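Putative ferritin-like diiron-carboxylate protein TM1526 (Thermotoga maritima, PDB 1VJX) is of uncharacterised function but, as a rubrerythrin-like member of the ferritin clan, probably binds metal ions and may act as an oxidoreductase. Local coordinates at residues L101-K113 / H145-T157. Sequence-based numbering, arbitrary orientation.
Sequences LKEVLDIAISVEK and HLRKLLEMKREST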
loop_
_atom_site.group_PDB
_atom_site.type_symbol
_atom_site.label_atom_id
_atom_site.label_comp_id
_atom_site.label_asym_id
_atom_site.label_seq_id
_atom_site.Cartn_x
_atom_site.Cartn_y
_atom_site.Cartn_z
ATOM N N LEU A 101 -4.616 2.897 19.820
ATOM C CA LEU A 101 -3.706 2.252 18.874
ATOM C C LEU A 101 -4.410 1.094 18.190
ATOM O O LEU A 101 -4.273 0.915 16.989
ATOM C CB LEU A 101 -2.415 1.784 19.578
ATOM C CG LEU A 101 -1.304 1.244 18.650
ATOM C CD1 LEU A 101 -0.658 2.330 17.787
ATOM C CD2 LEU A 101 -0.243 0.497 19.487
ATOM N N LYS A 102 -5.199 0.354 18.965
ATOM C CA LYS A 102 -5.967 -0.792 18.474
ATOM C C LYS A 102 -6.850 -0.492 17.280
ATOM O O LYS A 102 -6.797 -1.196 16.288
ATOM C CB LYS A 102 -6.857 -1.360 19.600
ATOM C CG LYS A 102 -7.776 -2.534 19.190
ATOM C CD LYS A 102 -8.437 -3.220 20.416
ATOM C CE LYS A 102 -8.999 -4.630 20.102
ATOM N NZ LYS A 102 -9.824 -4.707 18.824
ATOM N N GLU A 103 -7.713 0.509 17.396
ATOM C CA GLU A 103 -8.671 0.766 16.329
ATOM C C GLU A 103 -7.977 1.210 15.036
ATOM O O GLU A 103 -8.358 0.841 13.949
ATOM C CB GLU A 103 -9.733 1.765 16.786
ATOM C CG GLU A 103 -9.287 3.176 17.063
ATOM C CD GLU A 103 -10.460 4.008 17.576
ATOM O OE1 GLU A 103 -11.497 4.071 16.829
ATOM O OE2 GLU A 103 -10.358 4.579 18.706
ATOM N N VAL A 104 -6.908 1.953 15.212
ATOM C CA VAL A 104 -6.070 2.475 14.152
ATOM C C VAL A 104 -5.305 1.339 13.437
ATOM O O VAL A 104 -5.268 1.255 12.196
ATOM C CB VAL A 104 -5.122 3.539 14.823
ATOM C CG1 VAL A 104 -3.688 3.494 14.324
ATOM C CG2 VAL A 104 -5.745 4.955 14.758
ATOM N N LEU A 105 -4.687 0.480 14.227
ATOM C CA LEU A 105 -4.007 -0.687 13.709
ATOM C C LEU A 105 -4.956 -1.655 12.996
ATOM O O LEU A 105 -4.616 -2.224 11.950
ATOM C CB LEU A 105 -3.252 -1.396 14.834
ATOM C CG LEU A 105 -1.942 -0.748 15.281
ATOM C CD1 LEU A 105 -1.279 -1.592 16.219
ATOM C CD2 LEU A 105 -1.005 -0.486 14.106
ATOM N N ASP A 106 -6.154 -1.838 13.525
ATOM C CA ASP A 106 -7.099 -2.747 12.888
ATOM C C ASP A 106 -7.356 -2.300 11.481
ATOM O O ASP A 106 -7.399 -3.096 10.568
ATOM C CB ASP A 106 -8.422 -2.826 13.678
ATOM C CG ASP A 106 -8.319 -3.746 14.919
ATOM O OD1 ASP A 106 -7.416 -4.601 14.961
ATOM O OD2 ASP A 106 -9.090 -3.661 15.910
ATOM N N ILE A 107 -7.527 -0.999 11.321
ATOM C CA ILE A 107 -7.761 -0.404 10.001
ATOM C C ILE A 107 -6.520 -0.568 9.088
ATOM O O ILE A 107 -6.637 -0.992 7.952
ATOM C CB ILE A 107 -8.183 1.078 10.158
ATOM C CG1 ILE A 107 -9.537 1.162 10.892
ATOM C CG2 ILE A 107 -8.269 1.751 8.790
ATOM C CD1 ILE A 107 -9.857 2.541 11.490
ATOM N N ALA A 108 -5.348 -0.261 9.631
ATOM C CA ALA A 108 -4.090 -0.355 8.910
ATOM C C ALA A 108 -3.879 -1.739 8.402
ATOM O O ALA A 108 -3.427 -1.925 7.306
ATOM C CB ALA A 108 -2.937 0.004 9.815
ATOM N N ILE A 109 -4.161 -2.721 9.253
ATOM C CA ILE A 109 -3.875 -4.120 8.943
ATOM C C ILE A 109 -4.796 -4.562 7.825
ATOM O O ILE A 109 -4.378 -5.241 6.891
ATOM C CB ILE A 109 -4.014 -4.967 10.194
ATOM C CG1 ILE A 109 -2.787 -4.731 11.087
ATOM C CG2 ILE A 109 -4.148 -6.440 9.842
ATOM C CD1 ILE A 109 -2.950 -5.160 12.523
ATOM N N SER A 110 -6.037 -4.122 7.905
ATOM C CA SER A 110 -7.047 -4.552 6.960
ATOM C C SER A 110 -6.822 -3.972 5.574
ATOM O O SER A 110 -6.957 -4.704 4.613
ATOM C CB SER A 110 -8.455 -4.213 7.479
ATOM O OG SER A 110 -9.399 -4.390 6.444
ATOM N N VAL A 111 -6.475 -2.683 5.467
ATOM C CA VAL A 111 -6.188 -2.104 4.162
ATOM C C VAL A 111 -4.831 -2.549 3.623
ATOM O O VAL A 111 -4.657 -2.656 2.413
ATOM C CB VAL A 111 -6.295 -0.536 4.083
ATOM C CG1 VAL A 111 -7.599 -0.021 4.706
ATOM C CG2 VAL A 111 -5.125 0.111 4.721
ATOM N N GLU A 112 -3.861 -2.778 4.502
ATOM C CA GLU A 112 -2.578 -3.282 4.053
ATOM C C GLU A 112 -2.749 -4.668 3.361
ATOM O O GLU A 112 -2.252 -4.898 2.277
ATOM C CB GLU A 112 -1.604 -3.374 5.236
ATOM C CG GLU A 112 -0.221 -3.885 4.873
ATOM C CD GLU A 112 0.450 -3.026 3.806
ATOM O OE1 GLU A 112 0.100 -1.829 3.674
ATOM O OE2 GLU A 112 1.346 -3.551 3.098
ATOM N N LYS A 113 -3.487 -5.563 3.984
ATOM C CA LYS A 113 -3.802 -6.817 3.371
ATOM C C LYS A 113 -4.496 -6.669 2.019
ATOM O O LYS A 113 -4.219 -7.450 1.108
ATOM C CB LYS A 113 -4.615 -7.674 4.354
ATOM C CG LYS A 113 -3.726 -8.194 5.492
ATOM C CD LYS A 113 -4.275 -9.429 6.216
ATOM C CE LYS A 113 -5.433 -9.120 7.114
ATOM N NZ LYS A 113 -5.478 -10.048 8.281
ATOM N N HIS A 145 5.835 -4.444 6.616
ATOM C CA HIS A 145 5.029 -3.399 7.239
ATOM C C HIS A 145 3.950 -4.091 7.999
ATOM O O HIS A 145 3.686 -3.768 9.144
ATOM C CB HIS A 145 4.329 -2.505 6.215
ATOM C CG HIS A 145 5.238 -1.574 5.488
ATOM N ND1 HIS A 145 4.772 -0.473 4.782
ATOM C CD2 HIS A 145 6.586 -1.563 5.364
ATOM C CE1 HIS A 145 5.798 0.156 4.240
ATOM N NE2 HIS A 145 6.909 -0.480 4.582
ATOM N N LEU A 146 3.302 -5.028 7.319
ATOM C CA LEU A 146 2.230 -5.831 7.894
ATOM C C LEU A 146 2.652 -6.585 9.179
ATOM O O LEU A 146 1.964 -6.543 10.177
ATOM C CB LEU A 146 1.699 -6.825 6.857
ATOM C CG LEU A 146 0.551 -7.689 7.378
ATOM C CD1 LEU A 146 -0.639 -6.803 7.866
ATOM C CD2 LEU A 146 0.149 -8.698 6.326
ATOM N N ARG A 147 3.787 -7.255 9.123
ATOM C CA ARG A 147 4.341 -7.930 10.289
ATOM C C ARG A 147 4.540 -6.949 11.445
ATOM O O ARG A 147 4.299 -7.295 12.626
ATOM C CB ARG A 147 5.677 -8.546 9.910
ATOM C CG ARG A 147 6.429 -9.223 11.042
ATOM C CD ARG A 147 7.921 -9.174 10.823
ATOM N NE ARG A 147 8.423 -7.798 11.000
ATOM C CZ ARG A 147 8.701 -7.260 12.189
ATOM N NH1 ARG A 147 8.500 -7.958 13.296
ATOM N NH2 ARG A 147 9.165 -6.022 12.279
ATOM N N LYS A 148 4.993 -5.732 11.118
ATOM C CA LYS A 148 5.222 -4.703 12.137
ATOM C C LYS A 148 3.920 -4.253 12.739
ATOM O O LYS A 148 3.811 -4.135 13.958
ATOM C CB LYS A 148 5.973 -3.504 11.568
ATOM C CG LYS A 148 6.276 -2.420 12.595
ATOM C CD LYS A 148 7.320 -2.857 13.592
ATOM C CE LYS A 148 7.377 -2.007 14.823
ATOM N NZ LYS A 148 8.308 -2.674 15.814
ATOM N N LEU A 149 2.918 -4.033 11.892
ATOM C CA LEU A 149 1.567 -3.732 12.366
ATOM C C LEU A 149 0.986 -4.827 13.291
ATOM O O LEU A 149 0.357 -4.532 14.293
ATOM C CB LEU A 149 0.627 -3.474 11.175
ATOM C CG LEU A 149 0.925 -2.284 10.245
ATOM C CD1 LEU A 149 -0.042 -2.223 9.082
ATOM C CD2 LEU A 149 0.876 -0.967 10.982
ATOM N N LEU A 150 1.201 -6.091 12.970
ATOM C CA LEU A 150 0.695 -7.182 13.803
ATOM C C LEU A 150 1.485 -7.306 15.124
ATOM O O LEU A 150 0.926 -7.669 16.179
ATOM C CB LEU A 150 0.717 -8.490 13.007
ATOM C CG LEU A 150 -0.250 -8.537 11.811
ATOM C CD1 LEU A 150 0.103 -9.666 10.825
ATOM C CD2 LEU A 150 -1.719 -8.688 12.306
ATOM N N GLU A 151 2.780 -6.996 15.050
ATOM C CA GLU A 151 3.661 -6.932 16.220
ATOM C C GLU A 151 3.200 -5.839 17.209
ATOM O O GLU A 151 3.094 -6.084 18.392
ATOM C CB GLU A 151 5.119 -6.709 15.761
ATOM C CG GLU A 151 6.152 -6.515 16.868
ATOM C CD GLU A 151 7.586 -6.570 16.340
ATOM O OE1 GLU A 151 8.118 -5.526 15.894
ATOM O OE2 GLU A 151 8.191 -7.671 16.360
HETATM N N MSE A 152 2.919 -4.648 16.699
HETATM C CA MSE A 152 2.359 -3.561 17.494
HETATM C C MSE A 152 0.987 -3.916 18.068
HETATM O O MSE A 152 0.722 -3.655 19.240
HETATM C CB MSE A 152 2.272 -2.278 16.662
HETATM C CG MSE A 152 3.611 -1.651 16.343
HETATM SE SE MSE A 152 3.456 -0.176 15.060
HETATM C CE MSE A 152 2.756 1.253 16.218
ATOM N N LYS A 153 0.116 -4.515 17.260
ATOM C CA LYS A 153 -1.189 -4.947 17.772
ATOM C C LYS A 153 -1.038 -5.893 18.960
ATOM O O LYS A 153 -1.675 -5.741 20.009
ATOM C CB LYS A 153 -2.000 -5.650 16.691
ATOM C CG LYS A 153 -3.451 -5.908 17.102
ATOM C CD LYS A 153 -4.222 -6.707 16.047
ATOM C CE LYS A 153 -5.478 -7.377 16.624
ATOM N NZ LYS A 153 -6.540 -6.393 17.022
ATOM N N ARG A 154 -0.198 -6.899 18.759
ATOM C CA ARG A 154 -0.028 -7.984 19.708
ATOM C C ARG A 154 0.582 -7.471 21.001
ATOM O O ARG A 154 0.199 -7.903 22.081
ATOM C CB ARG A 154 0.894 -9.011 19.071
ATOM C CG ARG A 154 0.885 -10.404 19.664
ATOM C CD ARG A 154 2.085 -11.229 19.217
ATOM N NE ARG A 154 3.336 -10.554 19.584
ATOM C CZ ARG A 154 4.026 -10.769 20.719
ATOM N NH1 ARG A 154 3.625 -11.676 21.628
ATOM N NH2 ARG A 154 5.142 -10.070 20.951
ATOM N N GLU A 155 1.530 -6.547 20.881
ATOM C CA GLU A 155 2.327 -6.073 22.003
ATOM C C GLU A 155 1.701 -4.926 22.785
ATOM O O GLU A 155 1.516 -5.006 24.003
ATOM C CB GLU A 155 3.685 -5.623 21.497
ATOM C CG GLU A 155 4.572 -6.773 21.058
ATOM C CD GLU A 155 5.927 -6.300 20.539
ATOM O OE1 GLU A 155 6.038 -5.085 20.129
ATOM O OE2 GLU A 155 6.867 -7.152 20.547
ATOM N N SER A 156 1.387 -3.849 22.085
ATOM C CA SER A 156 1.010 -2.614 22.745
ATOM C C SER A 156 -0.495 -2.346 22.633
ATOM O O SER A 156 -0.962 -1.198 22.747
ATOM C CB SER A 156 1.873 -1.470 22.196
ATOM O OG SER A 156 2.651 -1.891 21.082
ATOM N N THR A 157 -1.259 -3.421 22.443
ATOM C CA THR A 157 -2.716 -3.315 22.262
ATOM C C THR A 157 -3.421 -4.412 23.084
ATOM O O THR A 157 -4.630 -4.301 23.356
ATOM C CB THR A 157 -3.069 -3.353 20.727
ATOM O OG1 THR A 157 -3.078 -2.021 20.195
ATOM C CG2 THR A 157 -4.483 -3.917 20.419
ATOM O OXT THR A 157 -2.781 -5.394 23.509
HETATM O O HOH W 1 2.145 -0.536 4.776
#
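With CG of Lys-153 anti to its backbone N (chi1 -170°) and the chain extended until a final bend at CE, its ammonium group arrives beside Asp-106; although CB of Asp-106 points away from the other helix, CG beside the backbone N (chi1 -79°) brings the carboxylate within bonding distance. Asp-106 OD1 accepts from Lys-153 NZ (2.9 Å) through its syn lone pair, while Lys-102 NZ reaches the syn lone pair of Asp-106 OD2 at 3.2 Å from one turn earlier on the same helix. With an alanine here, the two ammonium groups, NZ of Lys-102 and NZ of Lys-153 4.1 Å apart, would probably lose the carboxylate they share.

Beneath this network the helices run antiparallel, their axes 9.7 Å apart at closest approach. Leu-149 is a knob in the hole formed by Leu-105, Ala-108, Ile-109 and Glu-112; its CD1 rests on Ala-108 CB at 3.7 Å and its CD2 meets CD2 of Leu-105. In return, Ile-109 enters among Leu-146, Leu-149, Leu-150 and Lys-153, its CG1 3.6 Å from Leu-149 CB. Leu-105 CD1 continues the apolar seam to CB of Met-152, which is present as selenomethionine and whose CE meets Leu-101 CD1, and Thr-157 CG2 lies against Lys-102 CB at 3.6 Å. Tyr-33 of helix 15-36 touches both Leu-149 and Glu-112.

Toward the interior of this ferritin-like four-helix bundle, one water lies 2.6 Å from His-145 ND1, in the plane of the ring, and makes a weak bond to Glu-112 OE1. Glu-142 approaches Glu-112 here, and with His-145 it fits the ExxH pattern of ferritin-like diiron-carboxylate proteins, a clustering that suggests a metal site probably lies on this inner side.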